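Local coordinates for protein homocysteine S-methyltransferase (PDB 5DMM) that catalyses zinc-dependent methyl transfer from S-methylmethionine, or less efficiently S-adenosylmethionine, to homocysteine, yielding methionine, at residues 69-73 and 121-127; 133-139 and 169-175; 164-170 and 190-196. All blocks are in the same frame, centred on the assembly; numbering follows the deposited sequence.

Contact 1: 69-73 and 121-127. With HCS (2-amino-4-mercapto-butyric acid), chain F.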
loop_
_atom_site.group_PDB
_atom_site.type_symbol
_atom_site.label_atom_id
_atom_site.label_comp_id
_atom_site.label_asym_id
_atom_site.label_seq_id
_atom_site.Cartn_x
_atom_site.Cartn_y
_atom_site.Cartn_z
ATOM N N ALA A 69 -1.682 -2.179 -8.555
ATOM C CA ALA A 69 -2.852 -1.345 -8.825
ATOM C C ALA A 69 -4.157 -2.020 -8.406
ATOM O O ALA A 69 -5.104 -2.079 -9.194
ATOM C CB ALA A 69 -2.901 -0.993 -10.312
ATOM N N SER A 70 -4.207 -2.551 -7.183
ATOM C CA SER A 70 -5.365 -3.334 -6.746
ATOM C C SER A 70 -6.138 -2.674 -5.604
ATOM O O SER A 70 -6.979 -3.312 -4.981
ATOM C CB SER A 70 -4.925 -4.736 -6.313
ATOM O OG SER A 70 -3.822 -4.662 -5.417
ATOM N N TYR A 71 -5.832 -1.413 -5.320
ATOM C CA TYR A 71 -6.438 -0.693 -4.194
ATOM C C TYR A 71 -7.969 -0.746 -4.178
ATOM O O TYR A 71 -8.597 -0.843 -3.104
ATOM C CB TYR A 71 -5.979 0.763 -4.232
ATOM C CG TYR A 71 -6.553 1.639 -3.141
ATOM C CD1 TYR A 71 -6.121 1.513 -1.828
ATOM C CD2 TYR A 71 -7.515 2.603 -3.432
ATOM C CE1 TYR A 71 -6.632 2.317 -0.831
ATOM C CE2 TYR A 71 -8.032 3.413 -2.442
ATOM C CZ TYR A 71 -7.580 3.271 -1.145
ATOM O OH TYR A 71 -8.093 4.073 -0.152
ATOM N N GLN A 72 -8.563 -0.656 -5.365
ATOM C CA GLN A 72 -10.016 -0.711 -5.508
ATOM C C GLN A 72 -10.449 -1.897 -6.371
ATOM O O GLN A 72 -11.555 -1.921 -6.912
ATOM C CB GLN A 72 -10.545 0.620 -6.061
ATOM C CG GLN A 72 -10.827 1.611 -4.917
ATOM C CD GLN A 72 -10.743 3.071 -5.313
ATOM O OE1 GLN A 72 -9.895 3.469 -6.114
ATOM N NE2 GLN A 72 -11.615 3.886 -4.730
ATOM N N ALA A 73 -9.573 -2.893 -6.473
ATOM C CA ALA A 73 -9.887 -4.117 -7.204
ATOM C C ALA A 73 -10.371 -5.235 -6.267
ATOM O O ALA A 73 -9.579 -6.003 -5.720
ATOM C CB ALA A 73 -8.677 -4.578 -8.003
ATOM N N SER A 121 -1.601 -4.356 -3.122
ATOM C CA SER A 121 -2.413 -3.343 -2.457
ATOM C C SER A 121 -3.765 -3.889 -1.996
ATOM O O SER A 121 -4.547 -4.441 -2.792
ATOM C CB SER A 121 -2.654 -2.152 -3.368
ATOM O OG SER A 121 -3.599 -1.307 -2.750
ATOM N N VAL A 122 -4.029 -3.710 -0.705
ATOM C CA VAL A 122 -5.310 -4.026 -0.094
ATOM C C VAL A 122 -5.923 -2.756 0.478
ATOM O O VAL A 122 -5.496 -2.260 1.530
ATOM C CB VAL A 122 -5.151 -5.084 1.015
ATOM C CG1 VAL A 122 -6.430 -5.213 1.853
ATOM C CG2 VAL A 122 -4.770 -6.421 0.398
ATOM N N GLY A 123 -6.907 -2.211 -0.227
ATOM C CA GLY A 123 -7.541 -0.981 0.219
ATOM C C GLY A 123 -8.695 -1.276 1.152
ATOM O O GLY A 123 -9.159 -2.423 1.234
ATOM N N PRO A 124 -9.186 -0.241 1.851
ATOM C CA PRO A 124 -10.254 -0.430 2.839
ATOM C C PRO A 124 -11.621 -0.587 2.194
ATOM O O PRO A 124 -11.801 -0.219 1.037
ATOM C CB PRO A 124 -10.202 0.866 3.656
ATOM C CG PRO A 124 -9.741 1.904 2.653
ATOM C CD PRO A 124 -8.767 1.172 1.745
ATOM N N TYR A 125 -12.569 -1.095 2.972
ATOM C CA TYR A 125 -13.968 -1.201 2.573
ATOM C C TYR A 125 -14.515 0.176 2.179
ATOM O O TYR A 125 -15.318 0.303 1.258
ATOM C CB TYR A 125 -14.778 -1.821 3.718
ATOM C CG TYR A 125 -16.228 -2.069 3.393
ATOM C CD1 TYR A 125 -16.610 -3.145 2.600
ATOM C CD2 TYR A 125 -17.223 -1.226 3.881
ATOM C CE1 TYR A 125 -17.940 -3.375 2.302
ATOM C CE2 TYR A 125 -18.556 -1.452 3.587
ATOM C CZ TYR A 125 -18.907 -2.526 2.800
ATOM O OH TYR A 125 -20.232 -2.751 2.508
ATOM N N GLY A 126 -14.036 1.213 2.857
ATOM C CA GLY A 126 -14.439 2.573 2.553
ATOM C C GLY A 126 -14.189 3.021 1.123
ATOM O O GLY A 126 -14.944 3.832 0.583
ATOM N N ALA A 127 -13.125 2.500 0.516
ATOM C CA ALA A 127 -12.782 2.851 -0.856
ATOM C C ALA A 127 -13.793 2.239 -1.823
ATOM O O ALA A 127 -14.067 2.795 -2.885
ATOM C CB ALA A 127 -11.373 2.390 -1.187
HETATM N N HCS F . -3.953 3.157 -4.462
HETATM C CA HCS F . -2.904 3.740 -3.648
HETATM C CB HCS F . -3.489 4.198 -2.318
HETATM C CG HCS F . -4.555 5.267 -2.530
HETATM S SD HCS F . -4.979 6.021 -0.939
HETATM C C HCS F . -1.837 2.716 -3.399
HETATM O OXT HCS F . -1.993 1.566 -3.863
HETATM O O HCS F . -0.832 3.050 -2.735
HETATM O O HOH W 1 -10.973 -1.343 -1.575
#

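Contact 2: 133-139 and 169-175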
loop_
_atom_site.group_PDB
_atom_site.type_symbol
_atom_site.label_atom_id
_atom_site.label_comp_id
_atom_site.label_asym_id
_atom_site.label_seq_id
_atom_site.Cartn_x
_atom_site.Cartn_y
_atom_site.Cartn_z
ATOM N N SER A 133 -14.912 7.504 2.267
ATOM C CA SER A 133 -15.034 6.948 3.611
ATOM C C SER A 133 -13.745 6.304 4.102
ATOM O O SER A 133 -13.677 5.841 5.237
ATOM C CB SER A 133 -16.159 5.917 3.669
ATOM O OG SER A 133 -16.601 5.726 5.002
ATOM N N GLU A 134 -12.721 6.266 3.255
ATOM C CA GLU A 134 -11.434 5.730 3.681
ATOM C C GLU A 134 -10.707 6.723 4.587
ATOM O O GLU A 134 -9.600 6.446 5.065
ATOM C CB GLU A 134 -10.565 5.375 2.477
ATOM C CG GLU A 134 -10.298 6.527 1.543
ATOM C CD GLU A 134 -10.955 6.331 0.199
ATOM O OE1 GLU A 134 -12.174 6.581 0.097
ATOM O OE2 GLU A 134 -10.251 5.920 -0.751
ATOM N N TYR A 135 -11.348 7.866 4.827
ATOM C CA TYR A 135 -10.799 8.914 5.678
ATOM C C TYR A 135 -11.685 9.208 6.883
ATOM O O TYR A 135 -11.288 9.961 7.773
ATOM C CB TYR A 135 -10.587 10.201 4.875
ATOM C CG TYR A 135 -9.807 9.999 3.601
ATOM C CD1 TYR A 135 -8.450 9.708 3.637
ATOM C CD2 TYR A 135 -10.427 10.095 2.361
ATOM C CE1 TYR A 135 -7.734 9.518 2.476
ATOM C CE2 TYR A 135 -9.716 9.909 1.193
ATOM C CZ TYR A 135 -8.370 9.618 1.258
ATOM O OH TYR A 135 -7.656 9.429 0.098
ATOM N N ARG A 136 -12.884 8.633 6.912
ATOM C CA ARG A 136 -13.766 8.812 8.063
ATOM C C ARG A 136 -13.898 7.499 8.841
ATOM O O ARG A 136 -13.918 7.499 10.073
ATOM C CB ARG A 136 -15.145 9.340 7.625
ATOM C CG ARG A 136 -16.208 8.274 7.340
ATOM C CD ARG A 136 -17.544 8.891 6.959
ATOM N NE ARG A 136 -17.457 9.616 5.694
ATOM C CZ ARG A 136 -17.904 9.150 4.532
ATOM N NH1 ARG A 136 -17.776 9.881 3.432
ATOM N NH2 ARG A 136 -18.488 7.958 4.469
ATOM N N GLY A 137 -13.964 6.380 8.120
ATOM C CA GLY A 137 -14.085 5.073 8.742
ATOM C C GLY A 137 -15.393 4.800 9.460
ATOM O O GLY A 137 -15.492 3.844 10.229
ATOM N N ASP A 138 -16.411 5.619 9.220
ATOM C CA ASP A 138 -17.680 5.383 9.896
ATOM C C ASP A 138 -18.578 4.490 9.053
ATOM O O ASP A 138 -19.541 4.941 8.446
ATOM C CB ASP A 138 -18.401 6.689 10.229
ATOM C CG ASP A 138 -19.578 6.475 11.188
ATOM O OD1 ASP A 138 -19.778 5.333 11.663
ATOM O OD2 ASP A 138 -20.299 7.449 11.482
ATOM N N TYR A 139 -18.234 3.212 9.028
ATOM C CA TYR A 139 -19.067 2.208 8.404
ATOM C C TYR A 139 -19.062 0.951 9.264
ATOM O O TYR A 139 -18.172 0.764 10.116
ATOM C CB TYR A 139 -18.606 1.915 6.981
ATOM C CG TYR A 139 -17.113 1.738 6.753
ATOM C CD1 TYR A 139 -16.377 2.715 6.087
ATOM C CD2 TYR A 139 -16.450 0.575 7.146
ATOM C CE1 TYR A 139 -15.024 2.553 5.842
ATOM C CE2 TYR A 139 -15.085 0.407 6.903
ATOM C CZ TYR A 139 -14.389 1.397 6.245
ATOM O OH TYR A 139 -13.058 1.227 5.964
ATOM N N THR A 169 -4.315 2.757 3.846
ATOM C CA THR A 169 -5.363 3.773 3.895
ATOM C C THR A 169 -6.530 3.312 4.790
ATOM O O THR A 169 -7.694 3.634 4.540
ATOM C CB THR A 169 -5.892 4.112 2.465
ATOM O OG1 THR A 169 -4.823 4.004 1.516
ATOM C CG2 THR A 169 -6.471 5.521 2.402
ATOM N N LEU A 170 -6.199 2.574 5.844
ATOM C CA LEU A 170 -7.199 1.948 6.717
ATOM C C LEU A 170 -7.684 2.910 7.809
ATOM O O LEU A 170 -6.882 3.399 8.588
ATOM C CB LEU A 170 -6.611 0.693 7.366
ATOM C CG LEU A 170 -5.952 -0.350 6.451
ATOM C CD1 LEU A 170 -5.348 -1.454 7.293
ATOM C CD2 LEU A 170 -6.952 -0.919 5.455
ATOM N N PRO A 171 -9.000 3.167 7.875
ATOM C CA PRO A 171 -9.564 4.150 8.806
ATOM C C PRO A 171 -10.340 3.553 9.973
ATOM O O PRO A 171 -10.710 4.292 10.884
ATOM C CB PRO A 171 -10.523 4.922 7.915
ATOM C CG PRO A 171 -11.092 3.817 7.021
ATOM C CD PRO A 171 -9.976 2.796 6.833
ATOM N N ASN A 172 -10.598 2.249 9.918
ATOM C CA ASN A 172 -11.577 1.589 10.773
ATOM C C ASN A 172 -10.964 0.429 11.559
ATOM O O ASN A 172 -10.405 -0.505 10.979
ATOM C CB ASN A 172 -12.751 1.101 9.908
ATOM C CG ASN A 172 -13.844 0.434 10.715
ATOM O OD1 ASN A 172 -13.683 -0.695 11.181
ATOM N ND2 ASN A 172 -14.977 1.122 10.863
ATOM N N PHE A 173 -11.071 0.505 12.883
ATOM C CA PHE A 173 -10.461 -0.462 13.796
ATOM C C PHE A 173 -11.060 -1.852 13.676
ATOM O O PHE A 173 -10.325 -2.846 13.673
ATOM C CB PHE A 173 -10.591 0.040 15.239
ATOM C CG PHE A 173 -9.805 -0.750 16.242
ATOM C CD1 PHE A 173 -8.483 -1.087 16.012
ATOM C CD2 PHE A 173 -10.380 -1.120 17.449
ATOM C CE1 PHE A 173 -7.751 -1.808 16.959
ATOM C CE2 PHE A 173 -9.655 -1.838 18.401
ATOM C CZ PHE A 173 -8.339 -2.185 18.149
ATOM N N SER A 174 -12.385 -1.939 13.581
ATOM C CA SER A 174 -13.017 -3.254 13.512
ATOM C C SER A 174 -12.596 -3.960 12.221
ATOM O O SER A 174 -12.386 -5.170 12.213
ATOM C CB SER A 174 -14.548 -3.146 13.614
ATOM O OG SER A 174 -15.119 -2.566 12.454
ATOM N N GLU A 175 -12.425 -3.200 11.142
ATOM C CA GLU A 175 -11.953 -3.786 9.885
ATOM C C GLU A 175 -10.477 -4.206 9.999
ATOM O O GLU A 175 -10.072 -5.245 9.482
ATOM C CB GLU A 175 -12.155 -2.805 8.726
ATOM C CG GLU A 175 -11.530 -3.257 7.409
ATOM C CD GLU A 175 -11.740 -2.260 6.285
ATOM O OE1 GLU A 175 -11.879 -1.046 6.561
ATOM O OE2 GLU A 175 -11.774 -2.700 5.117
HETATM O O HOH W 2 -17.832 -2.273 11.775
#

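Contact 3: 164-170 and 190-196. With HCS (2-amino-4-mercapto-butyric acid), chain F.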
loop_
_atom_site.group_PDB
_atom_site.type_symbol
_atom_site.label_atom_id
_atom_site.label_comp_id
_atom_site.label_asym_id
_atom_site.label_seq_id
_atom_site.Cartn_x
_atom_site.Cartn_y
_atom_site.Cartn_z
ATOM N N LEU A 164 4.495 -9.370 -0.300
ATOM C CA LEU A 164 3.725 -9.033 0.887
ATOM C C LEU A 164 2.492 -8.227 0.520
ATOM O O LEU A 164 2.294 -7.865 -0.638
ATOM C CB LEU A 164 4.577 -8.266 1.891
ATOM C CG LEU A 164 5.005 -6.843 1.552
ATOM C CD1 LEU A 164 5.670 -6.251 2.799
ATOM C CD2 LEU A 164 5.981 -6.786 0.397
ATOM N N LEU A 165 1.658 -7.980 1.523
ATOM C CA LEU A 165 0.412 -7.264 1.347
ATOM C C LEU A 165 0.556 -5.885 1.947
ATOM O O LEU A 165 1.028 -5.723 3.082
ATOM C CB LEU A 165 -0.750 -7.997 2.009
ATOM C CG LEU A 165 -1.012 -9.431 1.546
ATOM C CD1 LEU A 165 -2.144 -10.067 2.335
ATOM C CD2 LEU A 165 -1.353 -9.454 0.056
ATOM N N ALA A 166 0.165 -4.895 1.166
ATOM C CA ALA A 166 0.086 -3.517 1.636
ATOM C C ALA A 166 -1.354 -3.205 2.028
ATOM O O ALA A 166 -2.166 -2.786 1.187
ATOM C CB ALA A 166 0.561 -2.569 0.556
ATOM N N CYS A 167 -1.689 -3.441 3.290
ATOM C CA CYS A 167 -3.031 -3.150 3.775
ATOM C C CYS A 167 -3.003 -1.681 4.165
ATOM O O CYS A 167 -2.411 -1.328 5.177
ATOM C CB CYS A 167 -3.395 -4.048 4.952
ATOM S SG CYS A 167 -3.316 -5.812 4.526
ATOM N N GLU A 168 -3.622 -0.833 3.356
ATOM C CA GLU A 168 -3.320 0.598 3.416
ATOM C C GLU A 168 -4.536 1.511 3.430
ATOM O O GLU A 168 -5.640 1.109 3.047
ATOM C CB GLU A 168 -2.442 0.970 2.227
ATOM C CG GLU A 168 -3.129 0.705 0.874
ATOM C CD GLU A 168 -2.244 1.035 -0.313
ATOM O OE1 GLU A 168 -1.145 1.594 -0.106
ATOM O OE2 GLU A 168 -2.656 0.736 -1.461
ATOM N N THR A 169 -4.315 2.757 3.846
ATOM C CA THR A 169 -5.363 3.773 3.895
ATOM C C THR A 169 -6.530 3.312 4.790
ATOM O O THR A 169 -7.694 3.634 4.540
ATOM C CB THR A 169 -5.892 4.112 2.465
ATOM O OG1 THR A 169 -4.823 4.004 1.516
ATOM C CG2 THR A 169 -6.471 5.521 2.402
ATOM N N LEU A 170 -6.199 2.574 5.844
ATOM C CA LEU A 170 -7.199 1.948 6.717
ATOM C C LEU A 170 -7.684 2.910 7.809
ATOM O O LEU A 170 -6.882 3.399 8.588
ATOM C CB LEU A 170 -6.611 0.693 7.366
ATOM C CG LEU A 170 -5.952 -0.350 6.451
ATOM C CD1 LEU A 170 -5.348 -1.454 7.293
ATOM C CD2 LEU A 170 -6.952 -0.919 5.455
ATOM N N ARG A 190 2.757 -12.128 4.616
ATOM C CA ARG A 190 3.282 -11.061 5.464
ATOM C C ARG A 190 2.642 -9.754 5.010
ATOM O O ARG A 190 2.320 -9.616 3.830
ATOM C CB ARG A 190 4.808 -10.999 5.373
ATOM C CG ARG A 190 5.498 -12.302 5.790
ATOM C CD ARG A 190 5.317 -12.565 7.279
ATOM N NE ARG A 190 6.052 -13.746 7.736
ATOM C CZ ARG A 190 5.555 -14.985 7.749
ATOM N NH1 ARG A 190 4.316 -15.217 7.326
ATOM N NH2 ARG A 190 6.296 -15.995 8.189
ATOM N N ALA A 191 2.443 -8.803 5.926
ATOM C CA ALA A 191 1.787 -7.545 5.556
ATOM C C ALA A 191 2.303 -6.348 6.344
ATOM O O ALA A 191 2.796 -6.509 7.469
ATOM C CB ALA A 191 0.275 -7.661 5.755
ATOM N N TRP A 192 2.175 -5.156 5.765
ATOM C CA TRP A 192 2.196 -3.945 6.573
ATOM C C TRP A 192 0.769 -3.439 6.654
ATOM O O TRP A 192 -0.056 -3.738 5.792
ATOM C CB TRP A 192 3.173 -2.869 6.034
ATOM C CG TRP A 192 2.799 -2.036 4.800
ATOM C CD1 TRP A 192 1.798 -1.103 4.694
ATOM C CD2 TRP A 192 3.498 -2.010 3.543
ATOM N NE1 TRP A 192 1.817 -0.525 3.436
ATOM C CE2 TRP A 192 2.852 -1.060 2.719
ATOM C CE3 TRP A 192 4.605 -2.701 3.037
ATOM C CZ2 TRP A 192 3.285 -0.783 1.415
ATOM C CZ3 TRP A 192 5.034 -2.420 1.748
ATOM C CH2 TRP A 192 4.374 -1.476 0.950
ATOM N N PHE A 193 0.473 -2.744 7.743
ATOM C CA PHE A 193 -0.804 -2.081 7.947
ATOM C C PHE A 193 -0.541 -0.588 8.063
ATOM O O PHE A 193 0.193 -0.147 8.961
ATOM C CB PHE A 193 -1.504 -2.590 9.219
ATOM C CG PHE A 193 -2.267 -3.887 9.038
ATOM C CD1 PHE A 193 -1.665 -5.001 8.463
ATOM C CD2 PHE A 193 -3.576 -4.001 9.481
ATOM C CE1 PHE A 193 -2.375 -6.205 8.304
ATOM C CE2 PHE A 193 -4.291 -5.205 9.332
ATOM C CZ PHE A 193 -3.686 -6.303 8.744
ATOM N N SER A 194 -1.127 0.177 7.152
ATOM C CA SER A 194 -0.963 1.619 7.159
ATOM C C SER A 194 -2.325 2.299 7.271
ATOM O O SER A 194 -3.291 1.862 6.643
ATOM C CB SER A 194 -0.215 2.064 5.906
ATOM O OG SER A 194 -0.087 3.477 5.880
ATOM N N PHE A 195 -2.377 3.368 8.066
ATOM C CA PHE A 195 -3.622 3.970 8.547
ATOM C C PHE A 195 -3.841 5.404 8.085
ATOM O O PHE A 195 -2.874 6.140 7.841
ATOM C CB PHE A 195 -3.643 3.965 10.085
ATOM C CG PHE A 195 -3.147 2.689 10.688
ATOM C CD1 PHE A 195 -3.823 1.500 10.463
ATOM C CD2 PHE A 195 -2.005 2.674 11.465
ATOM C CE1 PHE A 195 -3.367 0.317 11.005
ATOM C CE2 PHE A 195 -1.542 1.488 12.015
ATOM C CZ PHE A 195 -2.224 0.309 11.780
ATOM N N THR A 196 -5.110 5.811 7.998
ATOM C CA THR A 196 -5.442 7.237 7.943
ATOM C C THR A 196 -5.862 7.696 9.340
ATOM O O THR A 196 -6.344 6.894 10.155
ATOM C CB THR A 196 -6.559 7.570 6.931
ATOM O OG1 THR A 196 -7.773 6.908 7.303
ATOM C CG2 THR A 196 -6.143 7.165 5.533
HETATM N N HCS F . -3.953 3.157 -4.462
HETATM C CA HCS F . -2.904 3.740 -3.648
HETATM C CB HCS F . -3.489 4.198 -2.318
HETATM C CG HCS F . -4.555 5.267 -2.530
HETATM S SD HCS F . -4.979 6.021 -0.939
HETATM C C HCS F . -1.837 2.716 -3.399
HETATM O OXT HCS F . -1.993 1.566 -3.863
HETATM O O HCS F . -0.832 3.050 -2.735
#

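Contact 1: 69-73 and 121-127
At the C-terminal mouth of a TIM (beta/alpha) barrel, where this fold places its active site, the loop after strand 65-67 packs on the end of strand 117-122 and the turn that follows it. The loop folds as a type I beta turn from Ser70 to Ala73, closed by Ala73 N donating to Ser70 O at 3.0 Å, and the two backbones come nearest at Tyr71 and Gly123, with 4.6 Å between their CA atoms.

Two direct hydrogen bonds join the segments. Ser70 OG donates to Ser121 O at 2.7 Å, and Gln72 NE2 reaches Ala127 O at 3.3 Å with a nearly straight N-H...O angle of 170°. A water adds a third link, donating to Tyr71 O at 2.9 Å and to Pro124 O at 3.0 Å.

Apolar packing centres on Tyr71. Tyr71 CE2 lies 3.7 Å from Ala127 CB and Tyr71 CE1 3.5 Å from Pro124 CD, while the Tyr71 hydroxyl is hydrogen-bonded to Glu134. Gly123 suits this tight approach: a CB modelled there would fall 2.3 Å from Tyr71 O, whereas the actual Gly123 CA makes a CH...O contact with that oxygen at 3.5 Å.

Both segments line the homocysteine pocket. CB of the ligand sits over one face of the Tyr71 ring, and Ser121 OG, hydrogen-bonded to Glu168, lies near the ring plane at its edge. The closest approaches to the ligand are Ser121 OG to HCS OXT at 3.5 Å and Tyr71 CB to HCS N at 3.1 Å.

Contact 2: 133-139 and 169-175
Side chains with well-defined rotamers join loop 133-139 to segment 169-175. Asn172, with chi1 at t, uses both ends of its amide: ND2 donates to Gly137 O at 2.8 Å (angle 162°), while OD1 accepts from Glu175 N at 2.8 Å and from Ser174 OG at 2.7 Å. One side chain thus caps the helix starting at 173 and ties that cap to the opposing loop.

Tyr139 adopts chi1 p, which carries its hydroxyl across the interface to donate to Glu175 OE1 at 2.6 Å. Glu175 meets it with an extended chain, chi1 and chi2 both t, and its OE2 is held by His150 and Tyr125 N. The same Tyr139 OH lies 3.4 Å from Pro171 CG. Glu134, also p at chi1, brings its CG to 4.0 Å from Thr169 CG2; its carboxylate is hydrogen-bonded to Tyr71.

Pro171 fills the middle of the contact, its CB 3.7 Å from Gly137 CA. Gly137 has phi 67°, favourable for glycine, and an ideal CB there would clash with Pro171 O at 2.6 Å. Next to it, Asp138 centres an inverse gamma turn and points away, binding, with His140, a zinc ion separate from the one at Cys229 and Cys295.

Glu175 N donating to Asn172 OD1 makes Asn172 a classic N-cap, here at the strand-to-helix turn of a beta/alpha barrel, three residues after Thr169, which lines the homocysteine pocket.

Contact 3: 164-170 and 190-196
This is a parallel pairing of neighbouring barrel strands, 164-168 with 191-195, in the beta-alpha-beta unit whose crossover is helix 173-183. The short strand axes approach to 4.7 Å at an angle of 17°.

Alternating backbone hydrogen bonds set the register: Leu165 N to Arg190 O (2.9 Å), Trp192 N to Leu165 O (3.0 Å), Cys167 N to Trp192 O (3.0 Å) and Ser194 N to Cys167 O (2.8 Å). Register then slips by one residue in a beta bulge around Thr169, whose phi of 58° turns the chain. Pairing resumes with Leu170 N to Ser194 O and Thr196 N to Leu170 O, both 3.1 Å.

Side chains separate onto two faces. On that of Ala166 and Trp192, Ala166 CA lies 4.0 Å from the centroid of the indole five-membered ring, a CH-pi contact 15° off the normal. On the other, covered by helix 173-183, Cys167 CB sits over the Phe193 ring, 4.1 Å from its centroid, and Leu170 CD1 is 3.8 Å from Phe193 CD2.

At Glu168 and Thr169, next to the bulge, the contact turns polar. Thr169 OG1 lies 3.2 Å from HCS SD, and Glu168 is hydrogen-bonded to Tyr253 and Ser121. Glu168 OE2 is only 2.6 Å from HCS OXT, so close for two oxygens that one of the acid groups probably carries a proton and donates it.

In the fold
All three contacts are largely buried, but at different depths: contact 3 is centred about 6 Å from the chain centre, contact 1 about 9 Å and contact 2 about 15 Å. Contact 3 joins two barrel strands by regular backbone bonds and buries 670 Å²; contacts 1 and 2, made largely by loops, bury 350 and 368 Å² and rely on side-chain hydrogen bonds. Contacts 2 and 3 share Thr169 and Leu170. Strand 117-122 of contact 1 neighbours strand 164-170, with Val122 N 2.8 Å from Ala166 O. Contacts 1 and 3 both touch homocysteine; contact 2 reaches it through the shared Thr169 but also extends outward to exposed Arg136 and Asp138.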